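PDB 4JX2: DUF5624 domain-containing protein, which is of unknown function, is probably secreted, and packs here as a two-fold symmetric pair of chains. Local coordinates for the interface of chains A and B. Coordinates in Å, arbitrary orientation; residue numbers count along the deposited sequence, not the author numbering. Chains: chain A/B, hypothetical protein.

Contact 1 and contact 2 belong to one two-fold symmetric interface between chains A and B, their C-alpha centres about 32 Å apart, and they share no residue. Contact 1 is peripheral: helix 56-66 of chain B meets the end of helix 119-131 of chain A, and the exchange of chains gives a twin of it. Contact 2 lies by the two-fold axis, where Val272 and Pro300 of both chains face their own copies. Loops meet near the axis, while at the flank a helix meets a helix end and its following loop, a spread compatible with a dimer, although the structure alone does not establish one in solution.

Contact 1: the interface of chains A and B. Residues chain A 128-129, 132, 134; chain B 60, 63-64.
Helix 56-66 of chain B packs against the last turn of helix 119-131 of chain A and the loop that follows it, in this DUF5624-family protein. The amide nitrogen ND2 of A:Asn132, just past the helix end, bridges two side chains of the opposing helix. It donates to the hydroxyl OG of B:Ser63 at 3.0 Å, nearly in the amide plane and fairly straight, 161° at the hydrogen. A second donation goes to the carboxylate oxygen OE2 of B:Glu64 at 2.8 Å; this oxygen is met from above its carboxylate plane, which stands 84° from the amide. B:Glu64 is poorly ordered, so that half of the bridge is less certain. The serine hydroxyl sits between its backbone N and carbonyl carbon (chi1 78°), which lets it donate back to the carbonyl O of B:Leu60 at 3.0 Å while accepting from the asparagine, and this probably helps to fix its orientation. On one flank of this polar centre, methyl CD1 of B:Leu60 rests on CG of A:Lys128 at 3.6 Å. CG1 of A:Ile129 lies against the backbone of the same leucine, 3.8 Å from its CA. On the other flank, the carboxylate OD2 of A:Asp134 touches CB of B:Ser63 at 3.3 Å, a contact and not a hydrogen bond. The amine NZ of A:Lys128 is modelled 5.2 Å from OE2 of B:Glu64, so any attraction is uncertain.

Contact 2: the interface of chains A and B. Residues chain A 272, 299-301; chain B 268-270, 272, 300.
The backbone N of A:Tyr301 donates to the carbonyl O of B:Val268 at 3.0 Å, in the carbonyl plane and on a lone pair, 165° at the hydrogen. A water spans the chains nearby: water 1 lies 3.0 Å from the carbonyl O of A:Pro300. The same water 1 lies 2.8 Å from the carbonyl O of B:Pro300. The phenol ring of A:Tyr301 reaches across the interface, its chi1 of -60° (CG anti to the carbonyl carbon) sending it towards B:Pro300 and B:Val272. B:Pro300 crosses obliquely over one face of the ring at its hydroxyl end, CB 3.7 Å from CZ of A:Tyr301. From the same face, methyl CG1 of B:Val272 meets the CE2 rim of A:Tyr301 at 3.6 Å. The tyrosine is therefore held at its backbone by a bond and along its ring by apolar groups. Next to it the two prolines meet through their CB atoms, A:Pro300 CB to B:Pro300 CB 3.6 Å. Each proline also packs through CG on methyl CG1 of the other chain's Val272. The valines face each other too, each with methyl CG2 against the other's carbonyl O, A:Val272 CG2 to B:Val272 O 3.4 Å. Beside the backbone bond, CB of A:Thr299 meets CG2 of B:Val268 at 3.8 Å. All these residues lie in loops: residues 299-301 follow directly on strand 296-298, and the stretch from Val268 to Val272 runs between strand 257-262 and the 3-10 helix 274-276, close to the two-fold axis.

Contact 1: the interface of chains A and B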
loop_
_atom_site.group_PDB
_atom_site.type_symbol
_atom_site.label_atom_id
_atom_site.label_comp_id
_atom_site.label_asym_id
_atom_site.label_seq_id
_atom_site.Cartn_x
_atom_site.Cartn_y
_atom_site.Cartn_z
ATOM N N LYS A 128 -17.829 15.309 -18.184
ATOM C CA LYS A 128 -17.425 14.005 -18.748
ATOM C C LYS A 128 -18.672 13.200 -19.197
ATOM O O LYS A 128 -18.661 12.639 -20.307
ATOM C CB LYS A 128 -16.568 13.187 -17.773
ATOM C CG LYS A 128 -16.046 11.881 -18.398
ATOM C CD LYS A 128 -14.636 11.984 -18.916
ATOM C CE LYS A 128 -14.576 12.069 -20.404
ATOM N NZ LYS A 128 -13.185 12.314 -20.863
ATOM N N ILE A 129 -19.754 13.185 -18.354
ATOM C CA ILE A 129 -21.018 12.516 -18.666
ATOM C C ILE A 129 -21.541 13.076 -19.990
ATOM O O ILE A 129 -21.968 12.296 -20.846
ATOM C CB ILE A 129 -22.039 12.660 -17.506
ATOM C CG1 ILE A 129 -21.529 11.955 -16.218
ATOM C CG2 ILE A 129 -23.426 12.120 -17.898
ATOM C CD1 ILE A 129 -22.072 12.506 -14.927
ATOM N N ASN A 132 -19.404 11.833 -23.031
ATOM C CA ASN A 132 -19.772 10.436 -23.288
ATOM C C ASN A 132 -21.171 10.293 -23.922
ATOM O O ASN A 132 -21.617 9.165 -24.165
ATOM C CB ASN A 132 -19.711 9.612 -21.993
ATOM C CG ASN A 132 -18.361 9.578 -21.322
ATOM O OD1 ASN A 132 -17.303 9.708 -21.956
ATOM N ND2 ASN A 132 -18.374 9.392 -20.013
ATOM N N ASP A 134 -24.186 11.121 -22.620
ATOM C CA ASP A 134 -25.246 10.709 -21.695
ATOM C C ASP A 134 -26.006 11.961 -21.279
ATOM O O ASP A 134 -25.453 12.846 -20.628
ATOM C CB ASP A 134 -24.684 9.924 -20.489
ATOM C CG ASP A 134 -25.715 9.364 -19.504
ATOM O OD1 ASP A 134 -26.904 9.755 -19.589
ATOM O OD2 ASP A 134 -25.322 8.560 -18.619
ATOM N N LEU B 60 -21.558 8.801 -13.855
ATOM C CA LEU B 60 -20.272 8.773 -14.548
ATOM C C LEU B 60 -19.799 7.349 -14.852
ATOM O O LEU B 60 -19.425 7.088 -15.995
ATOM C CB LEU B 60 -19.171 9.528 -13.777
ATOM C CG LEU B 60 -17.771 9.495 -14.407
ATOM C CD1 LEU B 60 -17.749 10.187 -15.759
ATOM C CD2 LEU B 60 -16.748 10.082 -13.471
ATOM N N SER B 63 -22.263 5.938 -17.543
ATOM C CA SER B 63 -22.220 6.655 -18.833
ATOM C C SER B 63 -21.081 6.147 -19.696
ATOM O O SER B 63 -21.211 6.096 -20.920
ATOM C CB SER B 63 -22.064 8.160 -18.628
ATOM O OG SER B 63 -20.734 8.538 -18.315
ATOM N N GLU B 64 -19.947 5.808 -19.040
ATOM C CA GLU B 64 -18.722 5.268 -19.641
ATOM C C GLU B 64 -19.024 3.940 -20.324
ATOM O O GLU B 64 -18.450 3.650 -21.372
ATOM C CB GLU B 64 -17.619 5.090 -18.569
ATOM C CG GLU B 64 -16.961 6.385 -18.108
ATOM C CD GLU B 64 -15.985 7.059 -19.059
ATOM O OE1 GLU B 64 -15.195 6.341 -19.715
ATOM O OE2 GLU B 64 -15.970 8.311 -19.102
#

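Contact 2: the interface of chains A and B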
loop_
_atom_site.group_PDB
_atom_site.type_symbol
_atom_site.label_atom_id
_atom_site.label_comp_id
_atom_site.label_asym_id
_atom_site.label_seq_id
_atom_site.Cartn_x
_atom_site.Cartn_y
_atom_site.Cartn_z
ATOM N N VAL A 272 -2.105 4.703 1.282
ATOM C CA VAL A 272 -1.549 3.400 1.627
ATOM C C VAL A 272 -0.019 3.488 1.772
ATOM O O VAL A 272 0.623 2.476 2.085
ATOM C CB VAL A 272 -1.991 2.250 0.678
ATOM C CG1 VAL A 272 -3.498 2.009 0.775
ATOM C CG2 VAL A 272 -1.554 2.488 -0.768
ATOM N N THR A 299 -0.823 -0.586 7.603
ATOM C CA THR A 299 -1.156 -1.992 7.422
ATOM C C THR A 299 -2.528 -2.121 6.726
ATOM O O THR A 299 -3.520 -2.459 7.388
ATOM C CB THR A 299 -1.113 -2.705 8.790
ATOM O OG1 THR A 299 -2.053 -2.080 9.659
ATOM C CG2 THR A 299 0.283 -2.692 9.420
ATOM N N PRO A 300 -2.606 -1.914 5.380
ATOM C CA PRO A 300 -3.922 -1.937 4.715
ATOM C C PRO A 300 -4.668 -3.280 4.764
ATOM O O PRO A 300 -5.899 -3.300 4.629
ATOM C CB PRO A 300 -3.590 -1.537 3.278
ATOM C CG PRO A 300 -2.343 -0.719 3.404
ATOM C CD PRO A 300 -1.560 -1.497 4.427
ATOM N N TYR A 301 -3.953 -4.374 5.025
ATOM C CA TYR A 301 -4.595 -5.676 5.046
ATOM C C TYR A 301 -4.853 -6.174 6.473
ATOM O O TYR A 301 -5.313 -7.303 6.648
ATOM C CB TYR A 301 -3.809 -6.679 4.199
ATOM C CG TYR A 301 -3.710 -6.255 2.746
ATOM C CD1 TYR A 301 -4.857 -6.075 1.966
ATOM C CD2 TYR A 301 -2.474 -6.026 2.149
ATOM C CE1 TYR A 301 -4.772 -5.659 0.636
ATOM C CE2 TYR A 301 -2.376 -5.664 0.806
ATOM C CZ TYR A 301 -3.528 -5.458 0.058
ATOM O OH TYR A 301 -3.415 -5.090 -1.268
ATOM N N VAL B 268 0.685 -7.800 6.321
ATOM C CA VAL B 268 -0.460 -6.893 6.104
ATOM C C VAL B 268 -0.073 -5.457 5.693
ATOM O O VAL B 268 -0.960 -4.664 5.427
ATOM C CB VAL B 268 -1.385 -6.862 7.341
ATOM C CG1 VAL B 268 -2.105 -8.190 7.512
ATOM C CG2 VAL B 268 -0.624 -6.475 8.609
ATOM N N SER B 269 1.216 -5.169 5.548
ATOM C CA SER B 269 1.714 -3.842 5.203
ATOM C C SER B 269 2.539 -3.818 3.898
ATOM O O SER B 269 3.014 -2.748 3.496
ATOM C CB SER B 269 2.590 -3.329 6.349
ATOM O OG SER B 269 3.698 -4.196 6.538
ATOM N N ALA B 270 2.755 -4.980 3.267
ATOM C CA ALA B 270 3.639 -5.081 2.100
ATOM C C ALA B 270 2.922 -5.073 0.747
ATOM O O ALA B 270 1.719 -5.361 0.682
ATOM C CB ALA B 270 4.480 -6.326 2.218
ATOM N N VAL B 272 1.867 -2.708 -1.296
ATOM C CA VAL B 272 0.730 -1.798 -1.422
ATOM C C VAL B 272 1.096 -0.588 -2.318
ATOM O O VAL B 272 0.250 0.286 -2.554
ATOM C CB VAL B 272 0.129 -1.363 -0.054
ATOM C CG1 VAL B 272 -0.484 -2.548 0.680
ATOM C CG2 VAL B 272 1.146 -0.632 0.824
ATOM N N PRO B 300 -5.853 -1.642 -2.158
ATOM C CA PRO B 300 -5.866 -2.544 -0.988
ATOM C C PRO B 300 -7.202 -2.609 -0.217
ATOM O O PRO B 300 -7.456 -3.558 0.545
ATOM C CB PRO B 300 -4.727 -1.992 -0.117
ATOM C CG PRO B 300 -3.820 -1.315 -1.063
ATOM C CD PRO B 300 -4.758 -0.657 -2.045
HETATM O O HOH W 1 -8.127 -4.574 3.057
#